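Local structure of catechol O-methyltransferase (Niastella koreensis GR20-10, 7CVV) at residues D22-A27 and S71-A76; P37-S42 and G65-Y70; I86-D91 and Q112-K117. The protein transfers a methyl group from S-adenosylmethionine to catechol-type substrates, using magnesium, and turns protocatechuic acid into equal amounts of vanillic and iso-vanillic acid. All coordinates share one frame; numbering follows the deposited sequence.

Contact 1: residues D22-A27 and S71-A76; sequences DALLAA and STIWMA. With SAM (S-adenosylmethionine), chain D.
Two helices of the class I methyltransferase fold, 22-33 and 70-76, pack here through Leu24, Ile73 and Trp74. Helix 70-76 follows the first strand of the Rossmann-like core. The segments run nearly antiparallel, at 158°, with axes 10.2 Å apart. Leu24 carries most of the contact. Both of its methyls touch the Trp74 indole, and CD2 also meets CG2 of Ile73 at 3.8 Å. CD1 lies over one face of the indole, toward the rim, with CE2 of Trp74 as its nearest ring atom. Leu24 and Trp74 cross at about a right angle, while Leu24 and Ile73 slide past each other in opposite directions. Ile73 CG2 stands anti to the backbone N, and the longer CG1 branch (chi1 -66°) carries CD1 toward the other helix. There CD1 of Ile73 meets CB of Ala27 at 4.3 Å. All the touching residues are buried and the contact is apolar. Tyr70 meets the Trp74 ring with planes inclined by about 60°. The same short helix holds the amino-acid end of SAM. The backbone N of Ser71 donates to SAM O at 3.2 Å, and the SAM amino N donates to Ser71 OG at 3.1 Å. Ser71 OG is also hydrogen-bonded to Glu63 OE1.

Contact 2: residues P37-S42 and G65-Y70; sequences PAISVS and GTLAGY. With SAM (S-adenosylmethionine), chain D.
Val41 N donates to the carboxylate oxygen OXT of SAM at 2.8 Å, with a nearly straight N-H...O angle of 169°, while the Val41 side chain packs on Tyr70. Val41 CG2 sits at the edge of the Tyr70 ring, in its plane, 3.6 Å from CD1 of Tyr70. Over one face of that ring is the Ser40 hydroxyl, whose OG is 3.9 Å from Tyr70 CD1. The same OG donates to Val41 O at 2.8 Å, which fixes its rotation. Tyr70 CG is anti to the backbone N (chi1 -176°), and this carries the ring out to the 37-42 loop. Leu67 makes the second patch. Its CD2 lies 3.8 Å from Pro37 O and 4.0 Å from Ile39 CG1, and the Leu67 and Ile39 side chains cross at about a right angle. Leu67 CB packs on the methionine chain of SAM, and Ile39 CD1 on its sulfur, so the cofactor lies between the two loops. Segment 65-70, with Gly65 and Leu67, is the SAM-binding loop of class I methyltransferases. Its type II' turn, Thr66 to Gly69, follows strand 60-64 and leads into helix 70-76; the loop facing it joins helices 22-33 and 43-55.

Contact 3: residues I86-D91 and Q112-K117; sequences ITLEYD and QIRTGK. With SAM (S-adenosylmethionine), chain D.
Thr87 and Ile113 lie side by side, pointing the same way, on the parallel strands 84-89 and 111-115. CG2 of Thr87 is 3.6 Å from CG1 of Ile113. Glu89 and Thr115 share this face; helix 92-103 packs on Ile113 and Thr115, and Thr72 of helix 70-76 on Thr87. Leu88 and Arg114 also run alongside each other, on the face with Ile86 and Gln112. There CD2 of Leu88 touches CB of Arg114 at 3.9 Å, and Ile121 of helix 118-127 packs on both. The Arg114 guanidinium grips Gln112 OE1 side-on with NE and NH2. That oxygen lies close to the guanidinium plane, while NE stands above the amide carbonyl plane. Arg114 NH2 also forms a salt bridge with Glu128. Four backbone bonds join the strands, from Thr87 N to Gln112 O (3.1 Å) through to Gly116 N to Glu89 O (3.0 Å). Past the strand ends, Lys117 CG lies obliquely against the Tyr90 ring. Glu89 turns away from the neighbouring strand, because its chain bends at chi2 (48°). Its OE1 accepts from SAM O3' at 2.6 Å and from the backbone N of Thr66 and Leu67. Its OE2 accepts from SAM O2' and, on the anti side, from Asp91 N. The strands flank helix 92-103 in a beta-alpha-beta unit. An acidic residue ending the second core strand and holding both ribose hydroxyls is characteristic of Rossmann-like SAM-dependent methyltransferases.

How the contacts relate
Contact 1 is wholly buried, while contacts 2 and 3 each mix buried and exposed residues. All three touch SAM. Contacts 1 and 2 both hold its amino and carboxylate end, contact 2 also lines the methionine chain, and contact 3 takes the ribose and lies beside the adenine. Their chemistry differs too. Contact 1 joins helices by apolar side chains, contact 2 joins loops around the cofactor, and contact 3 joins strands by backbone bonds. Helix 70-76 ties contacts 1 and 2, since Tyr70 of contact 2 begins this helix and also packs on Leu24 of contact 1. Contacts 2 and 3 are probably joined by two hydrogen bonds, Thr66 OG1 with Thr87 OG1 and Gly65 N with Leu88 O.

Contact 1: residues D22-A27 and S71-A76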
loop_
_atom_site.group_PDB
_atom_site.type_symbol
_atom_site.label_atom_id
_atom_site.label_comp_id
_atom_site.label_asym_id
_atom_site.label_seq_id
_atom_site.Cartn_x
_atom_site.Cartn_y
_atom_site.Cartn_z
ATOM N N ASP A 22 4.792 23.801 -5.738
ATOM C CA ASP A 22 5.687 24.436 -6.740
ATOM C C ASP A 22 6.948 23.593 -6.970
ATOM O O ASP A 22 7.270 23.304 -8.134
ATOM C CB ASP A 22 6.050 25.852 -6.296
ATOM C CG ASP A 22 5.054 26.928 -6.702
ATOM O OD1 ASP A 22 4.047 26.616 -7.415
ATOM O OD2 ASP A 22 5.298 28.096 -6.303
ATOM N N ALA A 23 7.650 23.194 -5.917
ATOM C CA ALA A 23 8.871 22.370 -6.063
ATOM C C ALA A 23 8.557 21.118 -6.908
ATOM O O ALA A 23 9.333 20.841 -7.822
ATOM C CB ALA A 23 9.467 22.048 -4.716
ATOM N N LEU A 24 7.420 20.444 -6.686
ATOM C CA LEU A 24 6.997 19.239 -7.466
ATOM C C LEU A 24 6.631 19.624 -8.913
ATOM O O LEU A 24 7.065 18.878 -9.831
ATOM C CB LEU A 24 5.840 18.512 -6.764
ATOM C CG LEU A 24 6.229 17.616 -5.588
ATOM C CD1 LEU A 24 5.003 17.069 -4.897
ATOM C CD2 LEU A 24 7.107 16.464 -6.030
ATOM N N LEU A 25 5.898 20.726 -9.137
ATOM C CA LEU A 25 5.555 21.178 -10.520
ATOM C C LEU A 25 6.844 21.494 -11.298
ATOM O O LEU A 25 6.898 21.220 -12.527
ATOM C CB LEU A 25 4.641 22.407 -10.493
ATOM C CG LEU A 25 3.220 22.211 -9.962
ATOM C CD1 LEU A 25 2.414 23.514 -10.127
ATOM C CD2 LEU A 25 2.512 21.024 -10.629
ATOM N N ALA A 26 7.829 22.077 -10.612
ATOM C CA ALA A 26 9.145 22.470 -11.163
ATOM C C ALA A 26 9.931 21.226 -11.565
ATOM O O ALA A 26 10.441 21.203 -12.683
ATOM C CB ALA A 26 9.918 23.263 -10.144
ATOM N N ALA A 27 10.020 20.237 -10.675
ATOM C CA ALA A 27 10.637 18.924 -10.966
ATOM C C ALA A 27 10.083 18.373 -12.286
ATOM O O ALA A 27 10.894 18.033 -13.199
ATOM C CB ALA A 27 10.421 17.974 -9.821
ATOM N N SER A 71 10.144 11.768 -7.074
ATOM C CA SER A 71 9.843 10.746 -6.031
ATOM C C SER A 71 10.602 11.085 -4.756
ATOM O O SER A 71 10.068 10.862 -3.670
ATOM C CB SER A 71 10.207 9.369 -6.487
ATOM O OG SER A 71 11.564 9.343 -6.862
ATOM N N THR A 72 11.815 11.597 -4.930
ATOM C CA THR A 72 12.749 12.021 -3.855
ATOM C C THR A 72 12.064 13.086 -2.987
ATOM O O THR A 72 12.031 12.888 -1.761
ATOM C CB THR A 72 14.075 12.479 -4.477
ATOM O OG1 THR A 72 14.447 11.530 -5.484
ATOM C CG2 THR A 72 15.177 12.611 -3.451
ATOM N N ILE A 73 11.488 14.132 -3.597
ATOM C CA ILE A 73 10.782 15.240 -2.872
ATOM C C ILE A 73 9.617 14.672 -2.031
ATOM O O ILE A 73 9.580 14.992 -0.834
ATOM C CB ILE A 73 10.360 16.365 -3.839
ATOM C CG1 ILE A 73 11.581 17.080 -4.429
ATOM C CG2 ILE A 73 9.427 17.342 -3.157
ATOM C CD1 ILE A 73 11.284 17.978 -5.617
ATOM N N TRP A 74 8.748 13.815 -2.588
ATOM C CA TRP A 74 7.595 13.196 -1.870
ATOM C C TRP A 74 8.065 12.416 -0.648
ATOM O O TRP A 74 7.411 12.531 0.389
ATOM C CB TRP A 74 6.785 12.241 -2.758
ATOM C CG TRP A 74 5.799 12.901 -3.671
ATOM C CD1 TRP A 74 5.937 13.083 -5.009
ATOM C CD2 TRP A 74 4.512 13.428 -3.324
ATOM N NE1 TRP A 74 4.842 13.726 -5.511
ATOM C CE2 TRP A 74 3.945 13.939 -4.508
ATOM C CE3 TRP A 74 3.797 13.560 -2.132
ATOM C CZ2 TRP A 74 2.703 14.569 -4.539
ATOM C CZ3 TRP A 74 2.563 14.180 -2.162
ATOM C CH2 TRP A 74 2.023 14.676 -3.348
ATOM N N MET A 75 9.106 11.602 -0.793
ATOM C CA MET A 75 9.579 10.669 0.261
ATOM C C MET A 75 10.435 11.404 1.307
ATOM O O MET A 75 10.352 11.058 2.511
ATOM C CB MET A 75 10.394 9.548 -0.374
ATOM C CG MET A 75 9.539 8.474 -1.000
ATOM S SD MET A 75 10.574 7.063 -1.440
ATOM C CE MET A 75 11.531 7.829 -2.743
ATOM N N ALA A 76 11.229 12.390 0.889
ATOM C CA ALA A 76 12.057 13.200 1.816
ATOM C C ALA A 76 11.144 14.064 2.705
ATOM O O ALA A 76 11.569 14.400 3.845
ATOM C CB ALA A 76 13.057 14.033 1.054
HETATM N N SAM D . 11.909 7.432 -9.270
HETATM C CA SAM D . 12.106 8.683 -10.048
HETATM C C SAM D . 10.844 9.558 -9.936
HETATM O O SAM D . 10.991 10.793 -9.949
HETATM O OXT SAM D . 9.757 8.970 -9.821
HETATM C CB SAM D . 12.375 8.347 -11.520
HETATM C CG SAM D . 13.593 7.426 -11.789
HETATM S SD SAM D . 13.537 6.952 -13.540
HETATM C CE SAM D . 12.270 5.680 -13.474
HETATM C "C5'" SAM D . 15.018 5.949 -13.828
HETATM C "C4'" SAM D . 16.327 6.582 -13.427
HETATM O "O4'" SAM D . 17.265 5.524 -13.116
HETATM C "C3'" SAM D . 17.001 7.458 -14.484
HETATM O "O3'" SAM D . 17.350 8.707 -13.909
HETATM C "C2'" SAM D . 18.258 6.668 -14.856
HETATM O "O2'" SAM D . 19.369 7.482 -15.137
HETATM C "C1'" SAM D . 18.531 5.926 -13.558
HETATM N N9 SAM D . 19.356 4.741 -13.709
HETATM C C8 SAM D . 19.281 3.824 -14.728
HETATM N N7 SAM D . 20.138 2.840 -14.594
HETATM C C5 SAM D . 20.793 3.105 -13.402
HETATM C C6 SAM D . 21.804 2.415 -12.713
HETATM N N6 SAM D . 22.340 1.286 -13.166
HETATM N N1 SAM D . 22.220 2.925 -11.528
HETATM C C2 SAM D . 21.655 4.059 -11.096
HETATM N N3 SAM D . 20.718 4.811 -11.676
HETATM C C4 SAM D . 20.314 4.270 -12.837
#

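Contact 2: residues P37-S42 and G65-Y70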
loop_
_atom_site.group_PDB
_atom_site.type_symbol
_atom_site.label_atom_id
_atom_site.label_comp_id
_atom_site.label_asym_id
_atom_site.label_seq_id
_atom_site.Cartn_x
_atom_site.Cartn_y
_atom_site.Cartn_z
ATOM N N PRO A 37 13.549 11.884 -20.054
ATOM C CA PRO A 37 12.285 11.182 -20.277
ATOM C C PRO A 37 11.278 11.398 -19.132
ATOM O O PRO A 37 11.682 11.475 -17.988
ATOM C CB PRO A 37 12.701 9.709 -20.401
ATOM C CG PRO A 37 14.038 9.613 -19.673
ATOM C CD PRO A 37 14.678 10.982 -19.785
ATOM N N ALA A 38 9.995 11.536 -19.478
ATOM C CA ALA A 38 8.863 11.724 -18.545
ATOM C C ALA A 38 8.481 10.357 -17.944
ATOM O O ALA A 38 7.437 9.819 -18.331
ATOM C CB ALA A 38 7.708 12.372 -19.272
ATOM N N ILE A 39 9.309 9.815 -17.045
ATOM C CA ILE A 39 9.156 8.424 -16.521
ATOM C C ILE A 39 9.174 8.460 -14.987
ATOM O O ILE A 39 9.575 7.438 -14.357
ATOM C CB ILE A 39 10.228 7.481 -17.109
ATOM C CG1 ILE A 39 11.653 7.941 -16.762
ATOM C CG2 ILE A 39 10.009 7.329 -18.605
ATOM C CD1 ILE A 39 12.721 6.913 -17.018
ATOM N N SER A 40 8.707 9.569 -14.408
ATOM C CA SER A 40 8.606 9.746 -12.939
ATOM C C SER A 40 7.345 9.039 -12.413
ATOM O O SER A 40 6.442 8.715 -13.227
ATOM C CB SER A 40 8.655 11.205 -12.556
ATOM O OG SER A 40 7.364 11.793 -12.565
ATOM N N VAL A 41 7.279 8.801 -11.100
ATOM C CA VAL A 41 6.014 8.384 -10.430
ATOM C C VAL A 41 4.978 9.486 -10.653
ATOM O O VAL A 41 5.371 10.603 -10.954
ATOM C CB VAL A 41 6.197 8.089 -8.930
ATOM C CG1 VAL A 41 7.225 6.991 -8.724
ATOM C CG2 VAL A 41 6.535 9.341 -8.113
ATOM N N SER A 42 3.699 9.161 -10.524
ATOM C CA SER A 42 2.562 10.119 -10.587
ATOM C C SER A 42 2.457 10.799 -9.226
ATOM O O SER A 42 3.008 10.277 -8.256
ATOM C CB SER A 42 1.297 9.393 -10.910
ATOM O OG SER A 42 0.837 8.738 -9.742
ATOM N N GLY A 65 17.610 5.399 -8.418
ATOM C CA GLY A 65 16.998 6.048 -9.582
ATOM C C GLY A 65 16.332 7.331 -9.151
ATOM O O GLY A 65 15.189 7.263 -8.662
ATOM N N THR A 66 17.066 8.438 -9.285
ATOM C CA THR A 66 16.678 9.809 -8.860
ATOM C C THR A 66 15.842 10.477 -9.960
ATOM O O THR A 66 14.765 10.991 -9.626
ATOM C CB THR A 66 17.943 10.598 -8.492
ATOM O OG1 THR A 66 18.770 9.735 -7.699
ATOM C CG2 THR A 66 17.653 11.866 -7.727
ATOM N N LEU A 67 16.311 10.429 -11.215
ATOM C CA LEU A 67 15.822 11.236 -12.363
ATOM C C LEU A 67 15.855 12.721 -11.965
ATOM O O LEU A 67 16.924 13.174 -11.557
ATOM C CB LEU A 67 14.433 10.737 -12.758
ATOM C CG LEU A 67 13.975 11.138 -14.169
ATOM C CD1 LEU A 67 14.717 10.346 -15.247
ATOM C CD2 LEU A 67 12.480 10.959 -14.331
ATOM N N ALA A 68 14.749 13.464 -12.031
ATOM C CA ALA A 68 14.715 14.899 -11.658
ATOM C C ALA A 68 14.440 15.053 -10.159
ATOM O O ALA A 68 14.342 16.209 -9.698
ATOM C CB ALA A 68 13.692 15.639 -12.479
ATOM N N GLY A 69 14.312 13.933 -9.438
ATOM C CA GLY A 69 14.042 13.900 -7.988
ATOM C C GLY A 69 12.593 14.167 -7.626
ATOM O O GLY A 69 12.356 14.626 -6.513
ATOM N N TYR A 70 11.632 13.848 -8.486
ATOM C CA TYR A 70 10.183 13.971 -8.179
ATOM C C TYR A 70 9.836 13.062 -6.978
ATOM O O TYR A 70 9.342 13.564 -5.945
ATOM C CB TYR A 70 9.373 13.695 -9.444
ATOM C CG TYR A 70 7.891 13.880 -9.283
ATOM C CD1 TYR A 70 7.089 12.835 -8.855
ATOM C CD2 TYR A 70 7.289 15.093 -9.559
ATOM C CE1 TYR A 70 5.728 12.986 -8.688
ATOM C CE2 TYR A 70 5.927 15.261 -9.406
ATOM C CZ TYR A 70 5.147 14.212 -8.956
ATOM O OH TYR A 70 3.801 14.404 -8.796
HETATM N N SAM D . 11.909 7.432 -9.270
HETATM C CA SAM D . 12.106 8.683 -10.048
HETATM C C SAM D . 10.844 9.558 -9.936
HETATM O O SAM D . 10.991 10.793 -9.949
HETATM O OXT SAM D . 9.757 8.970 -9.821
HETATM C CB SAM D . 12.375 8.347 -11.520
HETATM C CG SAM D . 13.593 7.426 -11.789
HETATM S SD SAM D . 13.537 6.952 -13.540
HETATM C CE SAM D . 12.270 5.680 -13.474
HETATM C "C5'" SAM D . 15.018 5.949 -13.828
HETATM C "C4'" SAM D . 16.327 6.582 -13.427
HETATM O "O4'" SAM D . 17.265 5.524 -13.116
HETATM C "C3'" SAM D . 17.001 7.458 -14.484
HETATM O "O3'" SAM D . 17.350 8.707 -13.909
HETATM C "C2'" SAM D . 18.258 6.668 -14.856
HETATM O "O2'" SAM D . 19.369 7.482 -15.137
HETATM C "C1'" SAM D . 18.531 5.926 -13.558
HETATM N N9 SAM D . 19.356 4.741 -13.709
HETATM C C8 SAM D . 19.281 3.824 -14.728
HETATM N N7 SAM D . 20.138 2.840 -14.594
HETATM C C5 SAM D . 20.793 3.105 -13.402
HETATM C C6 SAM D . 21.804 2.415 -12.713
HETATM N N6 SAM D . 22.340 1.286 -13.166
HETATM N N1 SAM D . 22.220 2.925 -11.528
HETATM C C2 SAM D . 21.655 4.059 -11.096
HETATM N N3 SAM D . 20.718 4.811 -11.676
HETATM C C4 SAM D . 20.314 4.270 -12.837
#

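Contact 3: residues I86-D91 and Q112-K117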
loop_
_atom_site.group_PDB
_atom_site.type_symbol
_atom_site.label_atom_id
_atom_site.label_comp_id
_atom_site.label_asym_id
_atom_site.label_seq_id
_atom_site.Cartn_x
_atom_site.Cartn_y
_atom_site.Cartn_z
ATOM N N ILE A 86 19.257 9.020 0.930
ATOM C CA ILE A 86 20.367 8.805 -0.027
ATOM C C ILE A 86 19.778 8.171 -1.287
ATOM O O ILE A 86 19.248 7.056 -1.186
ATOM C CB ILE A 86 21.469 7.961 0.630
ATOM C CG1 ILE A 86 21.878 8.570 1.975
ATOM C CG2 ILE A 86 22.653 7.798 -0.317
ATOM C CD1 ILE A 86 22.782 7.683 2.784
ATOM N N THR A 87 19.890 8.890 -2.412
ATOM C CA THR A 87 19.338 8.535 -3.739
ATOM C C THR A 87 20.493 8.338 -4.730
ATOM O O THR A 87 21.340 9.227 -4.797
ATOM C CB THR A 87 18.321 9.593 -4.189
ATOM O OG1 THR A 87 17.799 9.145 -5.444
ATOM C CG2 THR A 87 18.886 10.993 -4.301
ATOM N N LEU A 88 20.506 7.222 -5.473
ATOM C CA LEU A 88 21.587 6.861 -6.437
ATOM C C LEU A 88 21.118 7.141 -7.878
ATOM O O LEU A 88 19.922 6.847 -8.196
ATOM C CB LEU A 88 21.994 5.394 -6.240
ATOM C CG LEU A 88 22.120 4.953 -4.781
ATOM C CD1 LEU A 88 22.729 3.562 -4.642
ATOM C CD2 LEU A 88 22.918 5.972 -3.977
ATOM N N GLU A 89 22.024 7.691 -8.705
ATOM C CA GLU A 89 21.753 8.136 -10.100
ATOM C C GLU A 89 23.000 7.935 -10.979
ATOM O O GLU A 89 24.028 8.572 -10.712
ATOM C CB GLU A 89 21.308 9.602 -10.102
ATOM C CG GLU A 89 21.009 10.142 -11.483
ATOM C CD GLU A 89 20.123 9.232 -12.330
ATOM O OE1 GLU A 89 19.007 8.877 -11.868
ATOM O OE2 GLU A 89 20.553 8.864 -13.449
ATOM N N TYR A 90 22.898 7.105 -12.019
ATOM C CA TYR A 90 24.009 6.818 -12.959
ATOM C C TYR A 90 24.348 8.080 -13.767
ATOM O O TYR A 90 25.496 8.300 -14.126
ATOM C CB TYR A 90 23.614 5.654 -13.864
ATOM C CG TYR A 90 24.542 5.378 -15.019
ATOM C CD1 TYR A 90 25.728 4.676 -14.836
ATOM C CD2 TYR A 90 24.198 5.760 -16.308
ATOM C CE1 TYR A 90 26.564 4.376 -15.899
ATOM C CE2 TYR A 90 25.024 5.470 -17.381
ATOM C CZ TYR A 90 26.207 4.778 -17.178
ATOM O OH TYR A 90 27.014 4.517 -18.245
ATOM N N ASP A 91 23.339 8.895 -14.043
ATOM C CA ASP A 91 23.400 9.956 -15.074
ATOM C C ASP A 91 23.717 11.293 -14.402
ATOM O O ASP A 91 22.932 11.820 -13.620
ATOM C CB ASP A 91 22.117 9.936 -15.905
ATOM C CG ASP A 91 22.268 10.753 -17.168
ATOM O OD1 ASP A 91 22.812 11.883 -17.079
ATOM O OD2 ASP A 91 21.901 10.233 -18.223
ATOM N N GLN A 112 20.918 13.453 0.060
ATOM C CA GLN A 112 22.250 13.327 -0.583
ATOM C C GLN A 112 22.122 12.471 -1.853
ATOM O O GLN A 112 21.641 11.315 -1.746
ATOM C CB GLN A 112 23.225 12.727 0.422
ATOM C CG GLN A 112 24.647 12.628 -0.084
ATOM C CD GLN A 112 25.478 11.871 0.919
ATOM O OE1 GLN A 112 25.468 10.642 0.968
ATOM N NE2 GLN A 112 26.174 12.612 1.757
ATOM N N ILE A 113 22.541 13.027 -2.998
ATOM C CA ILE A 113 22.620 12.353 -4.327
ATOM C C ILE A 113 24.036 11.790 -4.514
ATOM O O ILE A 113 24.959 12.572 -4.560
ATOM C CB ILE A 113 22.227 13.347 -5.446
ATOM C CG1 ILE A 113 20.817 13.919 -5.232
ATOM C CG2 ILE A 113 22.364 12.697 -6.817
ATOM C CD1 ILE A 113 20.553 15.240 -5.918
ATOM N N ARG A 114 24.198 10.473 -4.635
ATOM C CA ARG A 114 25.471 9.837 -5.087
ATOM C C ARG A 114 25.366 9.482 -6.581
ATOM O O ARG A 114 24.457 8.725 -6.947
ATOM C CB ARG A 114 25.794 8.616 -4.220
ATOM C CG ARG A 114 25.609 8.870 -2.731
ATOM C CD ARG A 114 26.751 8.344 -1.881
ATOM N NE ARG A 114 26.681 8.823 -0.499
ATOM C CZ ARG A 114 27.227 8.208 0.549
ATOM N NH1 ARG A 114 27.889 7.073 0.375
ATOM N NH2 ARG A 114 27.103 8.721 1.762
ATOM N N THR A 115 26.255 10.031 -7.412
ATOM C CA THR A 115 26.367 9.739 -8.870
ATOM C C THR A 115 27.193 8.470 -9.070
ATOM O O THR A 115 28.160 8.313 -8.346
ATOM C CB THR A 115 26.998 10.916 -9.611
ATOM O OG1 THR A 115 26.355 12.104 -9.146
ATOM C CG2 THR A 115 26.850 10.804 -11.111
ATOM N N GLY A 116 26.809 7.593 -9.996
ATOM C CA GLY A 116 27.509 6.320 -10.265
ATOM C C GLY A 116 26.532 5.165 -10.419
ATOM O O GLY A 116 25.330 5.383 -10.152
ATOM N N LYS A 117 27.012 3.989 -10.838
ATOM C CA LYS A 117 26.172 2.774 -10.957
ATOM C C LYS A 117 25.760 2.359 -9.547
ATOM O O LYS A 117 26.613 2.389 -8.654
ATOM C CB LYS A 117 26.882 1.618 -11.663
ATOM C CG LYS A 117 26.950 1.748 -13.175
ATOM C CD LYS A 117 28.169 1.106 -13.813
ATOM C CE LYS A 117 27.987 -0.371 -14.104
ATOM N NZ LYS A 117 29.197 -0.945 -14.742
HETATM N N SAM D . 11.909 7.432 -9.270
HETATM C CA SAM D . 12.106 8.683 -10.048
HETATM C C SAM D . 10.844 9.558 -9.936
HETATM O O SAM D . 10.991 10.793 -9.949
HETATM O OXT SAM D . 9.757 8.970 -9.821
HETATM C CB SAM D . 12.375 8.347 -11.520
HETATM C CG SAM D . 13.593 7.426 -11.789
HETATM S SD SAM D . 13.537 6.952 -13.540
HETATM C CE SAM D . 12.270 5.680 -13.474
HETATM C "C5'" SAM D . 15.018 5.949 -13.828
HETATM C "C4'" SAM D . 16.327 6.582 -13.427
HETATM O "O4'" SAM D . 17.265 5.524 -13.116
HETATM C "C3'" SAM D . 17.001 7.458 -14.484
HETATM O "O3'" SAM D . 17.350 8.707 -13.909
HETATM C "C2'" SAM D . 18.258 6.668 -14.856
HETATM O "O2'" SAM D . 19.369 7.482 -15.137
HETATM C "C1'" SAM D . 18.531 5.926 -13.558
HETATM N N9 SAM D . 19.356 4.741 -13.709
HETATM C C8 SAM D . 19.281 3.824 -14.728
HETATM N N7 SAM D . 20.138 2.840 -14.594
HETATM C C5 SAM D . 20.793 3.105 -13.402
HETATM C C6 SAM D . 21.804 2.415 -12.713
HETATM N N6 SAM D . 22.340 1.286 -13.166
HETATM N N1 SAM D . 22.220 2.925 -11.528
HETATM C C2 SAM D . 21.655 4.059 -11.096
HETATM N N3 SAM D . 20.718 4.811 -11.676
HETATM C C4 SAM D . 20.314 4.270 -12.837
#